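Local coordinates for alpha-catenin-like protein hmp-1 (Caenorhabditis elegans, PDB 5H5M), which takes part in the cadherin-catenin complex of adherens junctions and binds actin filaments, serving cell migration and cell shape changes during body enclosure and elongation, at residues Y147-F152 with Q192-A197; P129-I134 with A219-V224; S120-D125 with V160-L165; A46-A51 with R113-H118. All coordinates share one frame; numbering follows the deposited sequence.

Contact 1 of 4, residues Y147-F152 with Q192-A197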
loop_
_atom_site.group_PDB
_atom_site.type_symbol
_atom_site.label_atom_id
_atom_site.label_comp_id
_atom_site.label_asym_id
_atom_site.label_seq_id
_atom_site.Cartn_x
_atom_site.Cartn_y
_atom_site.Cartn_z
ATOM N N TYR A 147 15.631 13.254 -17.203
ATOM C CA TYR A 147 14.749 13.509 -16.071
ATOM C C TYR A 147 13.818 12.320 -15.838
ATOM O O TYR A 147 13.715 11.809 -14.721
ATOM C CB TYR A 147 13.930 14.786 -16.285
ATOM C CG TYR A 147 12.917 15.027 -15.189
ATOM C CD1 TYR A 147 13.321 15.420 -13.918
ATOM C CD2 TYR A 147 11.560 14.845 -15.416
ATOM C CE1 TYR A 147 12.400 15.630 -12.907
ATOM C CE2 TYR A 147 10.632 15.055 -14.411
ATOM C CZ TYR A 147 11.057 15.447 -13.159
ATOM O OH TYR A 147 10.139 15.658 -12.156
ATOM N N ARG A 148 13.148 11.879 -16.899
ATOM C CA ARG A 148 12.220 10.756 -16.801
ATOM C C ARG A 148 12.959 9.454 -16.496
ATOM O O ARG A 148 12.401 8.552 -15.874
ATOM C CB ARG A 148 11.406 10.615 -18.089
ATOM C CG ARG A 148 10.433 11.757 -18.336
ATOM C CD ARG A 148 9.488 11.939 -17.162
ATOM N NE ARG A 148 8.643 13.121 -17.319
ATOM C CZ ARG A 148 7.758 13.530 -16.415
ATOM N NH1 ARG A 148 7.600 12.850 -15.289
ATOM N NH2 ARG A 148 7.031 14.617 -16.637
ATOM N N SER A 149 14.210 9.359 -16.942
ATOM C CA SER A 149 15.061 8.221 -16.601
ATOM C C SER A 149 15.269 8.156 -15.095
ATOM O O SER A 149 15.115 7.102 -14.479
ATOM C CB SER A 149 16.413 8.315 -17.314
ATOM O OG SER A 149 17.299 7.308 -16.866
ATOM N N LYS A 150 15.614 9.298 -14.513
ATOM C CA LYS A 150 15.830 9.403 -13.077
ATOM C C LYS A 150 14.565 9.051 -12.300
ATOM O O LYS A 150 14.611 8.294 -11.331
ATOM C CB LYS A 150 16.299 10.815 -12.721
ATOM C CG LYS A 150 16.460 11.072 -11.235
ATOM C CD LYS A 150 16.916 12.502 -10.983
ATOM C CE LYS A 150 16.992 12.813 -9.499
ATOM N NZ LYS A 150 17.433 14.215 -9.253
ATOM N N MET A 151 13.433 9.598 -12.734
ATOM C CA MET A 151 12.157 9.342 -12.079
ATOM C C MET A 151 11.753 7.876 -12.188
ATOM O O MET A 151 11.290 7.282 -11.214
ATOM C CB MET A 151 11.059 10.233 -12.668
ATOM C CG MET A 151 11.325 11.717 -12.499
ATOM S SD MET A 151 11.745 12.149 -10.797
ATOM C CE MET A 151 10.241 11.678 -9.945
ATOM N N PHE A 152 11.926 7.298 -13.374
ATOM C CA PHE A 152 11.621 5.887 -13.580
ATOM C C PHE A 152 12.446 4.993 -12.652
ATOM O O PHE A 152 11.925 4.036 -12.077
ATOM C CB PHE A 152 11.866 5.481 -15.035
ATOM C CG PHE A 152 11.924 3.994 -15.239
ATOM C CD1 PHE A 152 10.759 3.245 -15.302
ATOM C CD2 PHE A 152 13.142 3.343 -15.358
ATOM C CE1 PHE A 152 10.806 1.872 -15.485
ATOM C CE2 PHE A 152 13.195 1.971 -15.536
ATOM C CZ PHE A 152 12.025 1.234 -15.601
ATOM N N GLN A 192 18.763 -1.044 -16.972
ATOM C CA GLN A 192 18.926 -1.408 -18.373
ATOM C C GLN A 192 17.811 -0.798 -19.210
ATOM O O GLN A 192 18.043 -0.359 -20.338
ATOM C CB GLN A 192 18.947 -2.929 -18.534
ATOM C CG GLN A 192 20.021 -3.613 -17.707
ATOM C CD GLN A 192 19.946 -5.127 -17.785
ATOM O OE1 GLN A 192 19.049 -5.685 -18.417
ATOM N NE2 GLN A 192 20.890 -5.800 -17.139
ATOM N N VAL A 193 16.602 -0.778 -18.654
ATOM C CA VAL A 193 15.467 -0.129 -19.300
ATOM C C VAL A 193 15.759 1.355 -19.489
ATOM O O VAL A 193 15.515 1.915 -20.557
ATOM C CB VAL A 193 14.166 -0.298 -18.487
ATOM C CG1 VAL A 193 13.045 0.549 -19.082
ATOM C CG2 VAL A 193 13.758 -1.758 -18.431
ATOM N N ALA A 194 16.299 1.983 -18.449
ATOM C CA ALA A 194 16.674 3.393 -18.508
ATOM C C ALA A 194 17.679 3.654 -19.628
ATOM O O ALA A 194 17.489 4.556 -20.441
ATOM C CB ALA A 194 17.241 3.848 -17.171
ATOM N N GLN A 195 18.739 2.853 -19.668
ATOM C CA GLN A 195 19.781 3.003 -20.680
ATOM C C GLN A 195 19.265 2.768 -22.098
ATOM O O GLN A 195 19.727 3.410 -23.041
ATOM C CB GLN A 195 20.946 2.051 -20.389
ATOM C CG GLN A 195 21.733 2.414 -19.141
ATOM C CD GLN A 195 22.260 3.838 -19.177
ATOM O OE1 GLN A 195 22.738 4.312 -20.208
ATOM N NE2 GLN A 195 22.169 4.529 -18.049
ATOM N N ALA A 196 18.314 1.849 -22.246
ATOM C CA ALA A 196 17.705 1.583 -23.548
ATOM C C ALA A 196 17.003 2.828 -24.084
ATOM O O ALA A 196 16.985 3.074 -25.291
ATOM C CB ALA A 196 16.727 0.424 -23.453
ATOM N N ALA A 197 16.429 3.610 -23.176
ATOM C CA ALA A 197 15.744 4.845 -23.544
ATOM C C ALA A 197 16.748 5.931 -23.910
ATOM O O ALA A 197 16.519 6.712 -24.831
ATOM C CB ALA A 197 14.843 5.311 -22.411
#
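Val193 meets Phe152 and Ala194 meets Ser149 where helix 142-166 runs beside helix 173-202. The short axes lie 9.8 Å apart at 170°, a nearly antiparallel pair. Along 192-197, Val193 comes first. Its CG1 approaches the far end of the Phe152 ring, 3.7 Å from CZ, and its CB stands 3.8 Å from CE2 of the same ring. The two side chains cross at about a right angle, and the valine meets the ring obliquely. The phenylalanine spans the gap because its CG is anti to the backbone N (chi1 165°), a torsion that sends the ring out from helix 142-166 toward the valine.

One residue on, Ala194 marks the point of closest backbone approach, with its CA 5.4 Å from that of Ser149. Only small groups stand between the chains here: Ala194 CB touches Ser149 OG at 3.5 Å, a van der Waals contact of methyl against hydroxyl. Phe152 CE2 lies 4.3 Å from Ala194 N. An alanine in place of Phe152 would probably leave Val193 CB and CG1 without their partner across this contact and open a gap beside them.

The same phenylalanine makes an edge-to-face stack with Trp220 of helix 207-233, while Val193 also touches Leu130 of helix 128-137, as expected within a bundle of alpha-helices in the M domain. No hydrogen bond or salt bridge crosses between 147-152 and 192-197, which is consistent with an association resting mainly on van der Waals packing, the small Ser149 and Ala194 allowing the backbones to come near each other.

Contact 2 of 4, residues P129-I134 with A219-V224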
loop_
_atom_site.group_PDB
_atom_site.type_symbol
_atom_site.label_atom_id
_atom_site.label_comp_id
_atom_site.label_asym_id
_atom_site.label_seq_id
_atom_site.Cartn_x
_atom_site.Cartn_y
_atom_site.Cartn_z
ATOM N N PRO A 129 5.336 6.294 -15.495
ATOM C CA PRO A 129 6.755 6.679 -15.492
ATOM C C PRO A 129 7.556 6.147 -16.683
ATOM O O PRO A 129 8.393 6.877 -17.213
ATOM C CB PRO A 129 7.280 6.074 -14.187
ATOM C CG PRO A 129 6.090 5.994 -13.306
ATOM C CD PRO A 129 4.939 5.674 -14.214
ATOM N N LEU A 130 7.303 4.907 -17.095
ATOM C CA LEU A 130 8.011 4.335 -18.236
ATOM C C LEU A 130 7.495 4.910 -19.552
ATOM O O LEU A 130 8.269 5.152 -20.476
ATOM C CB LEU A 130 7.887 2.811 -18.248
ATOM C CG LEU A 130 8.647 2.123 -19.385
ATOM C CD1 LEU A 130 10.095 2.587 -19.409
ATOM C CD2 LEU A 130 8.569 0.608 -19.266
ATOM N N ILE A 131 6.185 5.125 -19.631
ATOM C CA ILE A 131 5.572 5.691 -20.826
ATOM C C ILE A 131 6.108 7.091 -21.107
ATOM O O ILE A 131 6.455 7.413 -22.243
ATOM C CB ILE A 131 4.037 5.740 -20.700
ATOM C CG1 ILE A 131 3.472 4.323 -20.638
ATOM C CG2 ILE A 131 3.424 6.500 -21.866
ATOM C CD1 ILE A 131 3.891 3.453 -21.805
ATOM N N LEU A 132 6.185 7.917 -20.068
ATOM C CA LEU A 132 6.733 9.261 -20.214
ATOM C C LEU A 132 8.201 9.207 -20.625
ATOM O O LEU A 132 8.673 10.058 -21.382
ATOM C CB LEU A 132 6.577 10.056 -18.915
ATOM C CG LEU A 132 5.152 10.483 -18.559
ATOM C CD1 LEU A 132 5.142 11.329 -17.294
ATOM C CD2 LEU A 132 4.504 11.232 -19.718
ATOM N N LEU A 133 8.917 8.204 -20.127
ATOM C CA LEU A 133 10.319 8.018 -20.485
ATOM C C LEU A 133 10.454 7.702 -21.971
ATOM O O LEU A 133 11.217 8.355 -22.685
ATOM C CB LEU A 133 10.951 6.903 -19.644
ATOM C CG LEU A 133 12.405 6.539 -19.954
ATOM C CD1 LEU A 133 13.292 7.769 -19.933
ATOM C CD2 LEU A 133 12.925 5.490 -18.975
ATOM N N ILE A 134 9.700 6.708 -22.428
ATOM C CA ILE A 134 9.745 6.267 -23.819
ATOM C C ILE A 134 9.361 7.381 -24.790
ATOM O O ILE A 134 10.007 7.562 -25.822
ATOM C CB ILE A 134 8.815 5.056 -24.046
ATOM C CG1 ILE A 134 9.263 3.880 -23.180
ATOM C CG2 ILE A 134 8.790 4.651 -25.512
ATOM C CD1 ILE A 134 8.507 2.604 -23.443
ATOM N N ALA A 219 9.161 -6.472 -21.452
ATOM C CA ALA A 219 9.724 -7.319 -20.409
ATOM C C ALA A 219 9.478 -6.695 -19.039
ATOM O O ALA A 219 9.173 -7.395 -18.073
ATOM C CB ALA A 219 11.210 -7.540 -20.637
ATOM N N TRP A 220 9.600 -5.374 -18.970
ATOM C CA TRP A 220 9.385 -4.648 -17.726
ATOM C C TRP A 220 7.934 -4.752 -17.263
ATOM O O TRP A 220 7.664 -5.139 -16.124
ATOM C CB TRP A 220 9.779 -3.178 -17.883
ATOM C CG TRP A 220 9.495 -2.370 -16.658
ATOM C CD1 TRP A 220 8.391 -1.600 -16.418
ATOM C CD2 TRP A 220 10.316 -2.268 -15.490
ATOM N NE1 TRP A 220 8.481 -1.018 -15.179
ATOM C CE2 TRP A 220 9.655 -1.411 -14.587
ATOM C CE3 TRP A 220 11.550 -2.813 -15.123
ATOM C CZ2 TRP A 220 10.184 -1.089 -13.339
ATOM C CZ3 TRP A 220 12.078 -2.489 -13.882
ATOM C CH2 TRP A 220 11.395 -1.637 -13.005
ATOM N N PHE A 221 7.004 -4.407 -18.148
ATOM C CA PHE A 221 5.583 -4.434 -17.812
ATOM C C PHE A 221 5.083 -5.844 -17.495
ATOM O O PHE A 221 4.147 -6.007 -16.716
ATOM C CB PHE A 221 4.753 -3.826 -18.946
ATOM C CG PHE A 221 4.729 -2.324 -18.938
ATOM C CD1 PHE A 221 4.826 -1.623 -17.746
ATOM C CD2 PHE A 221 4.611 -1.610 -20.122
ATOM C CE1 PHE A 221 4.802 -0.238 -17.733
ATOM C CE2 PHE A 221 4.587 -0.226 -20.115
ATOM C CZ PHE A 221 4.682 0.461 -18.919
ATOM N N ASP A 222 5.702 -6.858 -18.096
ATOM C CA ASP A 222 5.360 -8.244 -17.782
ATOM C C ASP A 222 5.747 -8.601 -16.347
ATOM O O ASP A 222 4.998 -9.283 -15.648
ATOM C CB ASP A 222 6.038 -9.213 -18.755
ATOM C CG ASP A 222 5.429 -9.175 -20.148
ATOM O OD1 ASP A 222 4.332 -8.600 -20.311
ATOM O OD2 ASP A 222 6.049 -9.731 -21.080
ATOM N N LYS A 223 6.919 -8.141 -15.916
ATOM C CA LYS A 223 7.411 -8.428 -14.571
ATOM C C LYS A 223 6.645 -7.645 -13.509
ATOM O O LYS A 223 6.346 -8.173 -12.438
ATOM C CB LYS A 223 8.904 -8.117 -14.458
ATOM C CG LYS A 223 9.803 -8.931 -15.368
ATOM C CD LYS A 223 9.781 -10.402 -15.012
ATOM C CE LYS A 223 10.723 -11.192 -15.906
ATOM N NZ LYS A 223 10.673 -12.648 -15.604
ATOM N N VAL A 224 6.336 -6.384 -13.805
ATOM C CA VAL A 224 5.568 -5.554 -12.882
ATOM C C VAL A 224 4.163 -6.127 -12.682
ATOM O O VAL A 224 3.646 -6.156 -11.564
ATOM C CB VAL A 224 5.474 -4.093 -13.378
ATOM C CG1 VAL A 224 4.381 -3.330 -12.633
ATOM C CG2 VAL A 224 6.819 -3.398 -13.224
#
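Leu130 CD2 is the hub of this contact, set between two aromatic side chains of helix 207-233. It lies 3.6 Å from Trp220 CD1, the indole carbon next to the ring nitrogen, and meets that ring obliquely. The same methyl sits over one face of Phe221, 4.2 Å from the ring centroid and 21° off the normal, the geometry of a CH-pi contact. Of the Phe221 ring, CZ comes nearest to Leu130 CD2, at 3.9 Å, and Leu130 CB adds a second touch at 4.0 Å from that CZ. Ile131 takes the rim instead: its CD1 stands 4.1 Å from Phe221 CE2, near the ring plane, the two side chains crossing at about a right angle.

Torsions direct these groups. Leu130 has CG anti to its own nitrogen (chi1 -178°), which carries CD2 across toward the aromatic pair. A serine in place of Phe221 would probably remove the ring face under Leu130 CD2, leaving it Trp220 alone of the two aromatic partners, and leave Ile131 CD1 without a partner across the contact.

Farther out, Arg127 makes a cation-pi contact with the Phe221 ring. The long reach of these side chains fits the spacing, since the short axes are 12.2 Å apart and run antiparallel at 175°. Helix 173-202 adds Leu186 against Trp220, helix 142-166 adds Ala156, and Met213 of helix 207-233 also touches Leu130, so this core is shared by four successive helices.

Contact 3 of 4, residues S120-D125 with V160-L165; sequences SDAFLD and VSVARL
Ala122 and Phe123 both rest on Val162, each using a different methyl of it, where helix 92-122 ends beside helix 142-166. Just ahead of them in the chain, Asp121 divides its carboxylate between two arginines, OD2 forming a salt bridge with Arg55 and OD1 another with Arg286. Ala122 is the residue of closest backbone approach, its CA 7.3 Å from that of Val162. Its CB points at the partner helix and meets Val162 CG2 at 3.9 Å.

Phe123 is the first residue to leave helical backbone angles (phi -115°), so the chain turns away at this point while the side chain returns to the interface. Its CG is anti to the carbonyl carbon (chi1 -68°), which brings one edge of the ring toward helix 142-166. There CE1 lies 4.1 Å from Val162 CG1, which sits at the ring edge near its plane, and the two side chains slide past each other in opposite directions. The valine can serve both partners because its methyls diverge: CG1 is anti to the backbone N and CG2 is anti to the carbonyl carbon. Asp125, two residues past Phe123, precedes the turn into helix 128-137; its OD1 accepts a weak bond from Arg127 N and its OD2 is hydrogen-bonded to Thr128 OG1.

No hydrogen bond joins the two segments; the junction is apolar throughout. Leu227, Thr228 and Leu231 of helix 207-233 pack on the Phe123 ring, as does Arg289 of helix 276-300, which places the end of helix 92-122 where several helices of the M domain converge.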
loop_
_atom_site.group_PDB
_atom_site.type_symbol
_atom_site.label_atom_id
_atom_site.label_comp_id
_atom_site.label_asym_id
_atom_site.label_seq_id
_atom_site.Cartn_x
_atom_site.Cartn_y
_atom_site.Cartn_z
ATOM N N SER A 120 -0.110 0.818 -1.507
ATOM C CA SER A 120 -1.063 1.797 -2.017
ATOM C C SER A 120 -0.348 2.916 -2.772
ATOM O O SER A 120 -0.748 3.273 -3.879
ATOM C CB SER A 120 -1.903 2.375 -0.871
ATOM O OG SER A 120 -2.837 3.335 -1.338
ATOM N N ASP A 121 0.715 3.456 -2.179
ATOM C CA ASP A 121 1.483 4.534 -2.801
ATOM C C ASP A 121 2.272 4.071 -4.025
ATOM O O ASP A 121 2.223 4.699 -5.082
ATOM C CB ASP A 121 2.457 5.160 -1.793
ATOM C CG ASP A 121 1.749 5.908 -0.675
ATOM O OD1 ASP A 121 0.577 6.296 -0.859
ATOM O OD2 ASP A 121 2.372 6.115 0.391
ATOM N N ALA A 122 2.998 2.969 -3.875
ATOM C CA ALA A 122 3.988 2.564 -4.869
ATOM C C ALA A 122 3.376 2.027 -6.159
ATOM O O ALA A 122 3.985 2.127 -7.223
ATOM C CB ALA A 122 4.925 1.525 -4.270
ATOM N N PHE A 123 2.172 1.468 -6.068
ATOM C CA PHE A 123 1.579 0.770 -7.206
ATOM C C PHE A 123 0.321 1.443 -7.749
ATOM O O PHE A 123 -0.418 0.840 -8.527
ATOM C CB PHE A 123 1.273 -0.683 -6.823
ATOM C CG PHE A 123 2.506 -1.513 -6.592
ATOM C CD1 PHE A 123 3.169 -1.469 -5.372
ATOM C CD2 PHE A 123 3.018 -2.316 -7.600
ATOM C CE1 PHE A 123 4.318 -2.217 -5.160
ATOM C CE2 PHE A 123 4.165 -3.068 -7.395
ATOM C CZ PHE A 123 4.818 -3.018 -6.173
ATOM N N LEU A 124 0.083 2.692 -7.359
ATOM C CA LEU A 124 -1.088 3.410 -7.861
ATOM C C LEU A 124 -0.933 3.775 -9.336
ATOM O O LEU A 124 -1.921 4.037 -10.016
ATOM C CB LEU A 124 -1.369 4.668 -7.021
ATOM C CG LEU A 124 -0.507 5.937 -7.050
ATOM C CD1 LEU A 124 -0.838 6.838 -8.233
ATOM C CD2 LEU A 124 -0.700 6.709 -5.749
ATOM N N ASP A 125 0.302 3.796 -9.829
ATOM C CA ASP A 125 0.550 4.112 -11.232
ATOM C C ASP A 125 1.880 3.537 -11.699
ATOM O O ASP A 125 2.914 4.201 -11.632
ATOM C CB ASP A 125 0.521 5.627 -11.455
ATOM C CG ASP A 125 0.543 6.005 -12.926
ATOM O OD1 ASP A 125 0.578 5.097 -13.784
ATOM O OD2 ASP A 125 0.505 7.217 -13.224
ATOM N N VAL A 160 10.442 -2.094 -5.742
ATOM C CA VAL A 160 11.323 -3.177 -5.327
ATOM C C VAL A 160 11.397 -3.237 -3.804
ATOM O O VAL A 160 11.213 -4.294 -3.203
ATOM C CB VAL A 160 12.743 -3.014 -5.917
ATOM C CG1 VAL A 160 13.744 -3.879 -5.163
ATOM C CG2 VAL A 160 12.741 -3.365 -7.404
ATOM N N SER A 161 11.650 -2.087 -3.192
ATOM C CA SER A 161 11.740 -1.976 -1.743
ATOM C C SER A 161 10.438 -2.372 -1.051
ATOM O O SER A 161 10.450 -3.107 -0.065
ATOM C CB SER A 161 12.126 -0.549 -1.352
ATOM O OG SER A 161 12.079 -0.376 0.052
ATOM N N VAL A 162 9.319 -1.877 -1.573
ATOM C CA VAL A 162 8.006 -2.180 -1.011
ATOM C C VAL A 162 7.681 -3.671 -1.127
ATOM O O VAL A 162 7.141 -4.271 -0.193
ATOM C CB VAL A 162 6.901 -1.348 -1.701
ATOM C CG1 VAL A 162 5.519 -1.832 -1.292
ATOM C CG2 VAL A 162 7.069 0.129 -1.367
ATOM N N ALA A 163 8.019 -4.267 -2.268
ATOM C CA ALA A 163 7.814 -5.698 -2.473
ATOM C C ALA A 163 8.531 -6.523 -1.406
ATOM O O ALA A 163 7.963 -7.461 -0.847
ATOM C CB ALA A 163 8.285 -6.112 -3.861
ATOM N N ARG A 164 9.780 -6.167 -1.127
ATOM C CA ARG A 164 10.572 -6.890 -0.138
ATOM C C ARG A 164 10.064 -6.644 1.279
ATOM O O ARG A 164 10.119 -7.536 2.125
ATOM C CB ARG A 164 12.049 -6.505 -0.252
ATOM C CG ARG A 164 12.714 -7.062 -1.505
ATOM C CD ARG A 164 14.072 -6.421 -1.775
ATOM N NE ARG A 164 14.757 -7.082 -2.882
ATOM C CZ ARG A 164 15.726 -6.530 -3.606
ATOM N NH1 ARG A 164 16.130 -5.294 -3.350
ATOM N NH2 ARG A 164 16.285 -7.214 -4.595
ATOM N N LEU A 165 9.565 -5.437 1.528
ATOM C CA LEU A 165 9.013 -5.086 2.834
ATOM C C LEU A 165 7.752 -5.901 3.114
ATOM O O LEU A 165 7.498 -6.306 4.248
ATOM C CB LEU A 165 8.712 -3.583 2.905
ATOM C CG LEU A 165 8.128 -3.003 4.200
ATOM C CD1 LEU A 165 9.205 -2.850 5.255
ATOM C CD2 LEU A 165 7.437 -1.664 3.944
#

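Contact 4 of 4, residues A46-A51 with R113-H118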
loop_
_atom_site.group_PDB
_atom_site.type_symbol
_atom_site.label_atom_id
_atom_site.label_comp_id
_atom_site.label_asym_id
_atom_site.label_seq_id
_atom_site.Cartn_x
_atom_site.Cartn_y
_atom_site.Cartn_z
ATOM N N ALA A 46 9.332 -2.290 15.087
ATOM C CA ALA A 46 9.975 -0.985 15.127
ATOM C C ALA A 46 10.605 -0.630 13.780
ATOM O O ALA A 46 10.562 0.523 13.357
ATOM C CB ALA A 46 11.023 -0.947 16.230
ATOM N N SER A 47 11.190 -1.622 13.115
ATOM C CA SER A 47 11.817 -1.410 11.815
ATOM C C SER A 47 10.785 -0.928 10.802
ATOM O O SER A 47 11.060 -0.069 9.966
ATOM C CB SER A 47 12.486 -2.694 11.318
ATOM O OG SER A 47 13.596 -3.046 12.127
ATOM N N ILE A 48 9.589 -1.492 10.896
ATOM C CA ILE A 48 8.482 -1.094 10.047
ATOM C C ILE A 48 7.983 0.291 10.447
ATOM O O ILE A 48 7.793 1.161 9.597
ATOM C CB ILE A 48 7.345 -2.131 10.123
ATOM C CG1 ILE A 48 7.766 -3.407 9.390
ATOM C CG2 ILE A 48 6.056 -1.574 9.552
ATOM C CD1 ILE A 48 6.761 -4.536 9.480
ATOM N N ALA A 49 7.796 0.496 11.748
ATOM C CA ALA A 49 7.350 1.784 12.269
ATOM C C ALA A 49 8.329 2.908 11.935
ATOM O O ALA A 49 7.917 3.997 11.531
ATOM C CB ALA A 49 7.144 1.701 13.780
ATOM N N ASP A 50 9.622 2.640 12.098
ATOM C CA ASP A 50 10.647 3.667 11.928
ATOM C C ASP A 50 11.258 3.692 10.536
ATOM O O ASP A 50 12.421 4.055 10.371
ATOM C CB ASP A 50 11.761 3.488 12.959
ATOM C CG ASP A 50 11.285 3.725 14.373
ATOM O OD1 ASP A 50 10.363 4.547 14.558
ATOM O OD2 ASP A 50 11.832 3.091 15.298
ATOM N N ALA A 51 10.483 3.298 9.534
ATOM C CA ALA A 51 10.855 3.571 8.157
ATOM C C ALA A 51 10.425 5.001 7.852
ATOM O O ALA A 51 9.340 5.417 8.257
ATOM C CB ALA A 51 10.204 2.583 7.204
ATOM N N ARG A 113 -1.310 -3.037 7.666
ATOM C CA ARG A 113 -1.787 -1.836 6.993
ATOM C C ARG A 113 -0.659 -0.838 6.763
ATOM O O ARG A 113 -0.770 0.049 5.913
ATOM C CB ARG A 113 -2.926 -1.196 7.790
ATOM C CG ARG A 113 -4.206 -2.019 7.745
ATOM C CD ARG A 113 -5.380 -1.316 8.405
ATOM N NE ARG A 113 -6.601 -2.114 8.294
ATOM C CZ ARG A 113 -7.812 -1.682 8.629
ATOM N NH1 ARG A 113 -7.974 -0.453 9.101
ATOM N NH2 ARG A 113 -8.864 -2.480 8.494
ATOM N N ALA A 114 0.429 -0.987 7.516
ATOM C CA ALA A 114 1.626 -0.194 7.266
ATOM C C ALA A 114 2.243 -0.626 5.940
ATOM O O ALA A 114 2.729 0.200 5.167
ATOM C CB ALA A 114 2.630 -0.345 8.405
ATOM N N ILE A 115 2.218 -1.931 5.686
ATOM C CA ILE A 115 2.697 -2.472 4.420
ATOM C C ILE A 115 1.754 -2.062 3.284
ATOM O O ILE A 115 2.199 -1.697 2.194
ATOM C CB ILE A 115 2.845 -4.016 4.488
ATOM C CG1 ILE A 115 4.288 -4.403 4.834
ATOM C CG2 ILE A 115 2.459 -4.669 3.172
ATOM C CD1 ILE A 115 4.816 -3.805 6.126
ATOM N N VAL A 116 0.453 -2.098 3.550
ATOM C CA VAL A 116 -0.532 -1.699 2.547
ATOM C C VAL A 116 -0.401 -0.209 2.223
ATOM O O VAL A 116 -0.627 0.200 1.083
ATOM C CB VAL A 116 -1.966 -2.027 3.005
ATOM C CG1 VAL A 116 -2.981 -1.559 1.981
ATOM C CG2 VAL A 116 -2.108 -3.522 3.231
ATOM N N ASP A 117 -0.012 0.594 3.215
ATOM C CA ASP A 117 0.321 2.002 2.979
ATOM C C ASP A 117 1.330 2.147 1.846
ATOM O O ASP A 117 1.165 2.977 0.951
ATOM C CB ASP A 117 0.903 2.658 4.233
ATOM C CG ASP A 117 -0.156 3.140 5.194
ATOM O OD1 ASP A 117 0.119 3.132 6.409
ATOM O OD2 ASP A 117 -1.254 3.534 4.746
ATOM N N HIS A 118 2.380 1.336 1.913
ATOM C CA HIS A 118 3.446 1.360 0.925
ATOM C C HIS A 118 2.964 0.845 -0.428
ATOM O O HIS A 118 3.268 1.433 -1.463
ATOM C CB HIS A 118 4.640 0.538 1.420
ATOM C CG HIS A 118 5.355 1.154 2.586
ATOM N ND1 HIS A 118 4.837 1.145 3.863
ATOM C CD2 HIS A 118 6.537 1.805 2.662
ATOM C CE1 HIS A 118 5.675 1.764 4.678
ATOM N NE2 HIS A 118 6.714 2.174 3.976
#
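The CA atoms of Ile48 and Ala114, 7.5 Å apart, are the nearest pair across this contact, with segment 46-51 holding the last turn of helix 27-49 before Asp50 leaves helical angles, and 113-118 lying within helix 92-122. Ile48 carries the contact through both branches. Its CG2, anti to the backbone N, touches Ala114 CB at 3.8 Å, methyl against methyl. The longer branch reaches on, and Ile48 CD1 stands 3.9 Å from Ile115 CD1, the two isoleucines crossing at about a right angle. Ile115 reaches this position with chi1 at -95°, away from the staggered minimum, which suggests mild strain.

The contact belongs to the helical bundles characteristic of the vinculin/alpha-catenin family, and joins the C-terminal end of helix 27-49 to helix 92-122. The helix end is closed along its own chain by a bond from Asp50 N to Ala46 O, and Ile48 O accepts one from Thr54 OG1.

On the other helix, His118 folds back along its own turn. Its ND1 donates to Ala114 O at 2.7 Å with an N-H...O angle of 158°, the oxygen lying 2° out of the imidazole plane. This fixes the rotation of the ring and turns NE2 toward Ser53 OG, with which it is also hydrogen-bonded. If the imidazole is neutral, NE2 is probably the acceptor there. Ala51 CB, pointing toward helix 92-122, comes no nearer than 4.8 Å to His118 NE2, and Arg58 and Ile62 of helix 56-80 touch Ala114.

In the fold
From the N terminus, contact 4 is the first to close: its loop takes in helix 56-80 and brings helix 92-122 back against the end of helix 27-49, before any other contact opens. Contact 3 opens at the end of that same helix 92-122 and closes on helix 142-166, touching contact 4 through His118 and Leu165. Contact 2 opens on helix 128-137 inside this loop and closes far later on helix 207-233, so contacts 2 and 3 cross. Contact 1 nests wholly within the loop of contact 2, pairing helices 142-166 and 173-202, and it also crosses contact 3. Contacts 1 and 2 touch directly, joining four successive helices.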